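Local structure of conserved exported protein (Bacteroides fragilis, 3CLW) at residues A[93-98]-A[105-110]; A[277-282]-A[314-319]; A[283-288]-A[338-343]. The protein is of unknown function but probably hydrolyses O-glycosidic bonds in carbohydrate substrates, as glycoside hydrolases do. All coordinates share one frame; numbering follows the deposited sequence.

Interaction 1: residues A[93-98]-A[105-110]; sequences ECFLSP and TKQAGQ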
# COMPACT_ATOMS: atom_id res chain seq x y z
N GLU A 93 14.97 -13.58 -8.03
CA GLU A 93 14.91 -14.84 -8.71
C GLU A 93 13.61 -14.98 -9.54
O GLU A 93 12.73 -14.13 -9.47
CB GLU A 93 15.01 -15.99 -7.71
CG GLU A 93 16.31 -15.98 -6.91
CD GLU A 93 16.33 -17.05 -5.87
OE1 GLU A 93 15.63 -16.91 -4.86
OE2 GLU A 93 17.01 -18.06 -6.12
N CYS A 94 13.52 -16.03 -10.34
CA CYS A 94 12.28 -16.31 -11.05
C CYS A 94 11.96 -17.79 -10.87
O CYS A 94 12.83 -18.65 -11.11
CB CYS A 94 12.37 -15.95 -12.56
SG CYS A 94 10.80 -16.02 -13.45
N PHE A 95 10.72 -18.09 -10.48
CA PHE A 95 10.29 -19.50 -10.40
C PHE A 95 10.42 -20.25 -11.74
O PHE A 95 10.69 -21.45 -11.75
CB PHE A 95 8.84 -19.64 -9.90
CG PHE A 95 8.60 -19.07 -8.51
CD1 PHE A 95 9.42 -19.41 -7.45
CD2 PHE A 95 7.53 -18.19 -8.28
CE1 PHE A 95 9.17 -18.89 -6.15
CE2 PHE A 95 7.28 -17.66 -6.99
CZ PHE A 95 8.10 -18.01 -5.94
N LEU A 96 10.23 -19.54 -12.85
CA LEU A 96 10.26 -20.15 -14.16
C LEU A 96 11.59 -19.87 -14.84
O LEU A 96 12.12 -18.78 -14.75
CB LEU A 96 9.09 -19.65 -15.04
CG LEU A 96 8.99 -20.02 -16.52
CD1 LEU A 96 8.76 -21.51 -16.70
CD2 LEU A 96 7.81 -19.25 -17.16
N SER A 97 12.10 -20.88 -15.54
CA SER A 97 13.33 -20.75 -16.27
C SER A 97 13.10 -20.83 -17.80
O SER A 97 12.04 -21.27 -18.27
CB SER A 97 14.35 -21.79 -15.78
OG SER A 97 13.87 -23.09 -16.03
N PRO A 98 14.09 -20.38 -18.59
CA PRO A 98 13.87 -20.33 -20.04
C PRO A 98 13.52 -21.68 -20.68
O PRO A 98 12.88 -21.70 -21.72
CB PRO A 98 15.20 -19.79 -20.57
CG PRO A 98 15.82 -19.07 -19.41
CD PRO A 98 15.43 -19.89 -18.21
N THR A 105 11.42 -23.51 -5.05
CA THR A 105 12.27 -23.33 -3.86
C THR A 105 12.95 -21.98 -3.87
O THR A 105 13.60 -21.64 -2.92
CB THR A 105 13.38 -24.39 -3.72
OG1 THR A 105 14.36 -24.14 -4.72
CG2 THR A 105 12.84 -25.84 -3.82
N LYS A 106 12.82 -21.22 -4.96
CA LYS A 106 13.40 -19.88 -5.03
C LYS A 106 12.54 -18.86 -4.26
O LYS A 106 11.46 -19.20 -3.80
CB LYS A 106 13.55 -19.49 -6.51
CG LYS A 106 14.47 -20.48 -7.28
CD LYS A 106 14.47 -20.17 -8.77
CE LYS A 106 15.72 -20.75 -9.51
NZ LYS A 106 15.60 -20.37 -11.00
N GLN A 107 13.02 -17.62 -4.11
CA GLN A 107 12.29 -16.60 -3.33
C GLN A 107 12.02 -17.08 -1.88
O GLN A 107 10.96 -16.78 -1.30
CB GLN A 107 10.98 -16.18 -4.06
CG GLN A 107 11.27 -15.66 -5.50
CD GLN A 107 10.23 -14.68 -6.05
OE1 GLN A 107 9.56 -14.98 -7.04
NE2 GLN A 107 10.12 -13.49 -5.46
N ALA A 108 13.00 -17.81 -1.30
CA ALA A 108 12.86 -18.45 0.02
C ALA A 108 12.62 -17.44 1.13
O ALA A 108 11.72 -17.63 1.96
CB ALA A 108 14.10 -19.31 0.33
N GLY A 109 13.38 -16.34 1.13
CA GLY A 109 13.23 -15.33 2.16
C GLY A 109 11.82 -14.75 2.17
O GLY A 109 11.21 -14.54 3.21
N GLN A 110 11.30 -14.49 0.98
CA GLN A 110 9.93 -13.98 0.85
C GLN A 110 8.88 -15.01 1.26
O GLN A 110 7.85 -14.65 1.86
CB GLN A 110 9.69 -13.49 -0.57
CG GLN A 110 10.38 -12.20 -0.89
CD GLN A 110 10.40 -11.96 -2.39
OE1 GLN A 110 11.34 -12.39 -3.07
NE2 GLN A 110 9.36 -11.31 -2.92
O HOH W 1 15.77 -18.09 -2.38
O HOH W 2 13.87 -13.05 -5.24
O HOH W 3 9.22 -15.81 -9.75
O HOH W 4 13.44 -22.09 -12.24
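The loop run around Glu93 and Phe95 lies against the turn at Lys106 and Gln107 that leads into helix 108-119, with CA of Glu93 6.2 Å from CA of Gln107. Two hydrogen bonds join the segments. The amide of Gln107 donates to Glu93 OE1 at 2.8 Å and 165°, reaching the carboxylate from above its plane. The Glu93 chain runs on extended, and OE2 lies 3.7 Å from Lys106 CG. Water 1 carries OE1 on to the amide of Ala108, in the first turn of the helix. The carboxylate thus serves two N-H groups at the helix start, one directly and one through water. Gln107 is the N-cap residue. Helix 108-119 lies between strands 68-71 and 125-128 in the chain, two parallel neighbours of the TIM barrel, and belongs to the barrel's outer layer.

Lys106 is extended and lies beside the Cys94 carbonyl. Its CD is 3.2 Å from Cys94 O, and its NZ bonds to that oxygen at 3.3 Å, nearly along the C=O axis. Water 4 links NZ to Phe95 O, while Glu78 is its salt-bridge partner. Gln107 OE1 sits over one face of the Phe95 ring, toward the rim, 3.5 Å from CE2. The amide and ring planes are 33° apart. Lys106 O meets the ring at its edge, 3.3 Å from CE1. Water 3 joins Gln107 OE1 to Phe95 N. Gln107 OE1 also accepts from Gly73 N, while NE2 donates to Asn71 O and Gln110 OE1. These bonds fix the rotation of the amide.

Interaction 2: residues A[277-282]-A[314-319]; sequences HDYWSA and CILEKN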
# COMPACT_ATOMS: atom_id res chain seq x y z
N HIS A 277 -0.79 5.03 -7.01
CA HIS A 277 0.16 5.39 -5.96
C HIS A 277 0.03 6.85 -5.57
O HIS A 277 -0.36 7.69 -6.39
CB HIS A 277 1.58 5.06 -6.42
CG HIS A 277 1.75 3.63 -6.83
ND1 HIS A 277 2.88 3.15 -7.44
CD2 HIS A 277 0.89 2.59 -6.76
CE1 HIS A 277 2.73 1.86 -7.70
NE2 HIS A 277 1.54 1.49 -7.27
N ASP A 278 0.33 7.13 -4.30
CA ASP A 278 0.24 8.47 -3.71
C ASP A 278 1.37 9.43 -4.10
O ASP A 278 1.32 10.61 -3.79
CB ASP A 278 0.27 8.35 -2.19
CG ASP A 278 -1.00 7.78 -1.64
OD1 ASP A 278 -2.06 8.44 -1.77
OD2 ASP A 278 -0.94 6.68 -1.06
N TYR A 279 2.41 8.90 -4.73
CA TYR A 279 3.58 9.71 -5.07
C TYR A 279 3.24 11.04 -5.77
O TYR A 279 2.33 11.09 -6.58
CB TYR A 279 4.53 8.89 -5.95
CG TYR A 279 5.07 7.64 -5.27
CD1 TYR A 279 5.97 7.74 -4.19
CD2 TYR A 279 4.70 6.37 -5.71
CE1 TYR A 279 6.48 6.61 -3.57
CE2 TYR A 279 5.20 5.22 -5.09
CZ TYR A 279 6.11 5.35 -4.01
OH TYR A 279 6.64 4.26 -3.39
N TRP A 280 3.99 12.09 -5.43
CA TRP A 280 3.93 13.43 -6.06
C TRP A 280 2.61 14.18 -5.94
O TRP A 280 2.39 15.17 -6.63
CB TRP A 280 4.41 13.40 -7.52
CG TRP A 280 5.53 12.48 -7.70
CD1 TRP A 280 5.52 11.33 -8.44
CD2 TRP A 280 6.83 12.57 -7.10
NE1 TRP A 280 6.74 10.69 -8.34
CE2 TRP A 280 7.56 11.43 -7.52
CE3 TRP A 280 7.45 13.51 -6.25
CZ2 TRP A 280 8.90 11.20 -7.13
CZ3 TRP A 280 8.79 13.27 -5.83
CH2 TRP A 280 9.50 12.12 -6.28
N SER A 281 1.73 13.74 -5.06
CA SER A 281 0.44 14.38 -4.94
C SER A 281 0.08 14.61 -3.48
O SER A 281 -1.06 14.94 -3.16
CB SER A 281 -0.65 13.56 -5.67
OG SER A 281 -0.88 12.27 -5.08
N ALA A 282 1.06 14.42 -2.59
CA ALA A 282 0.80 14.54 -1.14
C ALA A 282 1.11 15.91 -0.57
O ALA A 282 0.86 16.17 0.60
CB ALA A 282 1.54 13.46 -0.36
N CYS A 314 5.96 5.74 -0.37
CA CYS A 314 7.01 5.96 0.65
C CYS A 314 7.48 7.42 0.52
O CYS A 314 7.20 8.06 -0.50
CB CYS A 314 8.18 4.99 0.49
SG CYS A 314 9.11 5.19 -1.01
N ILE A 315 8.15 7.95 1.55
CA ILE A 315 8.70 9.30 1.50
C ILE A 315 9.77 9.36 0.42
O ILE A 315 10.82 8.72 0.52
CB ILE A 315 9.34 9.77 2.83
CG1 ILE A 315 8.38 9.59 4.00
CG2 ILE A 315 9.83 11.22 2.71
CD1 ILE A 315 7.13 10.45 3.97
N LEU A 316 9.48 10.15 -0.60
CA LEU A 316 10.32 10.25 -1.78
C LEU A 316 10.51 11.71 -2.10
O LEU A 316 11.59 12.11 -2.52
CB LEU A 316 9.64 9.56 -2.95
CG LEU A 316 10.48 8.80 -3.96
CD1 LEU A 316 11.38 7.80 -3.25
CD2 LEU A 316 9.54 8.11 -4.94
N GLU A 317 9.46 12.50 -1.90
CA GLU A 317 9.50 13.92 -2.18
C GLU A 317 10.22 14.70 -1.10
O GLU A 317 10.54 14.19 -0.02
CB GLU A 317 8.11 14.49 -2.37
CG GLU A 317 7.28 14.51 -1.10
CD GLU A 317 6.43 13.26 -0.92
OE1 GLU A 317 6.87 12.14 -1.30
OE2 GLU A 317 5.31 13.40 -0.41
N LYS A 318 10.46 15.97 -1.41
CA LYS A 318 11.16 16.89 -0.55
C LYS A 318 10.32 18.15 -0.45
O LYS A 318 9.75 18.61 -1.43
CB LYS A 318 12.53 17.22 -1.13
CG LYS A 318 13.47 16.05 -1.24
CD LYS A 318 14.88 16.56 -1.50
CE LYS A 318 15.88 15.44 -1.68
NZ LYS A 318 16.72 15.23 -0.46
N ASN A 319 10.22 18.68 0.77
CA ASN A 319 9.47 19.89 1.06
C ASN A 319 9.76 20.34 2.51
O ASN A 319 10.28 19.57 3.31
CB ASN A 319 7.97 19.72 0.78
CG ASN A 319 7.30 18.65 1.65
OD1 ASN A 319 7.33 18.70 2.89
ND2 ASN A 319 6.67 17.68 1.00
O HOH W 5 6.38 11.41 -3.82
O HOH W 6 3.76 14.10 -3.04
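Cys314 begins the contact at the edge of the Tyr279 ring. Its SG lies 5.2 Å from the ring centroid, 86° off the normal, a sulfur-aromatic contact in the ring plane. The backbone N of Cys314 is 3.4 Å from Tyr279 CE1. The tyrosine hydroxyl is hydrogen-bonded to Glu312. At Leu316, the CD2 methyl touches two rings, 3.7 Å from Tyr279 CD1 and 3.8 Å from Trp280 CZ2. Glu317 follows, and its CB packs 3.7 Å from Trp280 CZ3. Its chi2 of -92° turns CD aside, and the carboxylate lies beside Ala282 and two waters. OE1 takes a weak hydrogen bond from Leu316 N. Water 5 bridges OE1 to Trp280 N, and water 6 links OE2, weakly, to Ala282 N. OE2 is also bonded to Tyr337 and Tyr313, so the carboxylate has several partners.

The first segment makes a type II turn from Asp278 to Ser281. Both segments are loops that follow adjacent parallel strands, 270-276 and 307-310, at the strand ends where TIM barrels carry their active sites. They lead toward helices 285-300 and 328-347, and Ala282 touches Tyr337 and Ile341 of the latter.

Interaction 3: residues A[283-288]-A[338-343]; sequences YPATLL and VARIIH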
# COMPACT_ATOMS: atom_id res chain seq x y z
N TYR A 283 1.63 16.79 -1.43
CA TYR A 283 2.01 18.16 -1.09
C TYR A 283 2.01 18.99 -2.37
O TYR A 283 2.42 18.48 -3.41
CB TYR A 283 3.42 18.16 -0.48
CG TYR A 283 3.92 19.51 -0.01
CD1 TYR A 283 3.68 19.94 1.29
CD2 TYR A 283 4.62 20.36 -0.88
CE1 TYR A 283 4.13 21.16 1.73
CE2 TYR A 283 5.08 21.60 -0.44
CZ TYR A 283 4.83 21.99 0.87
OH TYR A 283 5.27 23.21 1.35
N PRO A 284 1.54 20.27 -2.30
CA PRO A 284 0.95 20.91 -1.13
C PRO A 284 -0.48 20.46 -0.89
O PRO A 284 -1.02 19.69 -1.68
CB PRO A 284 1.01 22.41 -1.47
CG PRO A 284 0.93 22.45 -2.94
CD PRO A 284 1.63 21.21 -3.44
N ALA A 285 -1.07 20.94 0.20
CA ALA A 285 -2.41 20.52 0.62
C ALA A 285 -3.49 20.75 -0.43
O ALA A 285 -4.47 19.99 -0.49
CB ALA A 285 -2.81 21.16 1.95
N THR A 286 -3.34 21.81 -1.23
CA THR A 286 -4.34 22.07 -2.28
C THR A 286 -4.36 20.90 -3.29
O THR A 286 -5.42 20.37 -3.62
CB THR A 286 -4.16 23.45 -2.98
OG1 THR A 286 -2.88 23.52 -3.63
CG2 THR A 286 -4.23 24.55 -1.97
N LEU A 287 -3.18 20.50 -3.74
CA LEU A 287 -3.07 19.35 -4.63
C LEU A 287 -3.58 18.08 -3.95
O LEU A 287 -4.35 17.32 -4.54
CB LEU A 287 -1.62 19.21 -5.11
CG LEU A 287 -1.21 17.94 -5.87
CD1 LEU A 287 -1.99 17.81 -7.21
CD2 LEU A 287 0.30 17.94 -6.10
N LEU A 288 -3.15 17.86 -2.70
CA LEU A 288 -3.53 16.68 -1.92
C LEU A 288 -5.04 16.47 -1.98
O LEU A 288 -5.52 15.39 -2.36
CB LEU A 288 -3.04 16.81 -0.47
CG LEU A 288 -3.59 15.91 0.66
CD1 LEU A 288 -2.91 14.53 0.71
CD2 LEU A 288 -3.46 16.59 2.01
N VAL A 338 2.33 11.40 6.65
CA VAL A 338 1.81 10.21 6.02
C VAL A 338 0.43 9.91 6.54
O VAL A 338 -0.43 9.53 5.78
CB VAL A 338 2.75 8.99 6.19
CG1 VAL A 338 2.16 7.76 5.53
CG2 VAL A 338 4.11 9.26 5.60
N ALA A 339 0.20 10.10 7.84
CA ALA A 339 -1.15 9.95 8.38
C ALA A 339 -2.17 10.86 7.64
O ALA A 339 -3.32 10.52 7.52
CB ALA A 339 -1.18 10.20 9.86
N ARG A 340 -1.72 12.01 7.18
CA ARG A 340 -2.56 12.94 6.41
C ARG A 340 -2.89 12.38 5.02
O ARG A 340 -4.04 12.47 4.56
CB ARG A 340 -1.86 14.30 6.28
CG ARG A 340 -2.62 15.28 5.36
CD ARG A 340 -2.12 16.71 5.50
NE ARG A 340 -0.81 16.86 4.91
CZ ARG A 340 -0.22 18.04 4.76
NH1 ARG A 340 -0.84 19.15 5.18
NH2 ARG A 340 0.97 18.12 4.19
N ILE A 341 -1.89 11.79 4.35
CA ILE A 341 -2.17 11.07 3.13
C ILE A 341 -3.23 10.00 3.38
O ILE A 341 -4.21 9.91 2.62
CB ILE A 341 -0.94 10.40 2.51
CG1 ILE A 341 0.13 11.43 2.19
CG2 ILE A 341 -1.34 9.68 1.22
CD1 ILE A 341 1.52 10.85 2.01
N ILE A 342 -3.06 9.23 4.46
CA ILE A 342 -4.00 8.16 4.74
C ILE A 342 -5.43 8.69 4.91
O ILE A 342 -6.37 8.19 4.26
CB ILE A 342 -3.59 7.28 5.96
CG1 ILE A 342 -2.31 6.49 5.62
CG2 ILE A 342 -4.74 6.29 6.35
CD1 ILE A 342 -1.65 5.76 6.82
N HIS A 343 -5.58 9.70 5.77
CA HIS A 343 -6.89 10.25 6.05
C HIS A 343 -7.62 10.73 4.78
O HIS A 343 -8.79 10.45 4.59
CB HIS A 343 -6.77 11.40 7.02
CG HIS A 343 -8.04 12.18 7.17
ND1 HIS A 343 -9.02 11.83 8.07
CD2 HIS A 343 -8.49 13.27 6.52
CE1 HIS A 343 -10.02 12.69 7.97
NE2 HIS A 343 -9.73 13.56 7.03
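Leu288 and Arg340 form a mainly apolar contact between two helices on the outside of the barrel. Leu288 lies in the first turn of helix 285-300, and Arg340 lies within helix 328-347. No hydrogen bond joins the segments. The nearest CA pair, Leu288 and Ile341, is 7.7 Å apart, and the contact is made largely by side chains.

The Leu288 CD2 methyl lies against the aliphatic part of Arg340, 3.7 Å from CG and also close to CD and NE. Arg340 starts with CG anti to the backbone N, chi1 174°. The chain then bends at chi3 (72°), which turns NE out of the line of the preceding carbons. The other methyl, Leu288 CD1, faces the second helix at Ile341, 4.3 Å from its CA. Leu288 therefore touches both residues, one with each branch.

The guanidinium carries the contact back to the start of the first segment. Its NH1 is 4.3 Å from Ala285 CB. Its NH2 is 4.4 Å from Tyr283 CD1, near the plane of that ring and at its edge. These are loose contacts, and the approach at the tyrosine edge is not a stack over its face. The polar partners of Arg340 lie elsewhere: NH2 forms a salt bridge with Glu321, and NH1 bonds to the carbonyl of Ala424. The charged end is thus held while its methylenes pack on leucine.

A cis peptide bond precedes Pro284, the N-cap residue, and the Pro284 CB sits over the centre of the Tyr283 ring. Elsewhere helix 328-347 packs on Trp354 of strand 353-356, through Val338, Ile341 and Ile342, and on Tyr399 of helix 391-400. Packing of consecutive helices around a ring of parallel strands is typical of the TIM-barrel fold.

How the interactions relate
Interaction 1 comes first along the chain. Interactions 2 and 3 follow, and their segments alternate. Interaction 1 is remote: its centre is about 31 Å from that of interaction 2 and about 38 Å from that of interaction 3, on the opposite side of the chain's centre from interaction 3. The centres of interactions 2 and 3 are about 9 Å apart, and the two touch. Segment 277-282 runs directly into 283-288, and 314-319 precedes helix 328-347. Two neighbouring strand-loop-helix units of the barrel are thus joined twice, by their loops and then by their helices. All six segments lie in the family 30 range; interaction 1 belongs to a different part of the barrel from the adjoining pair.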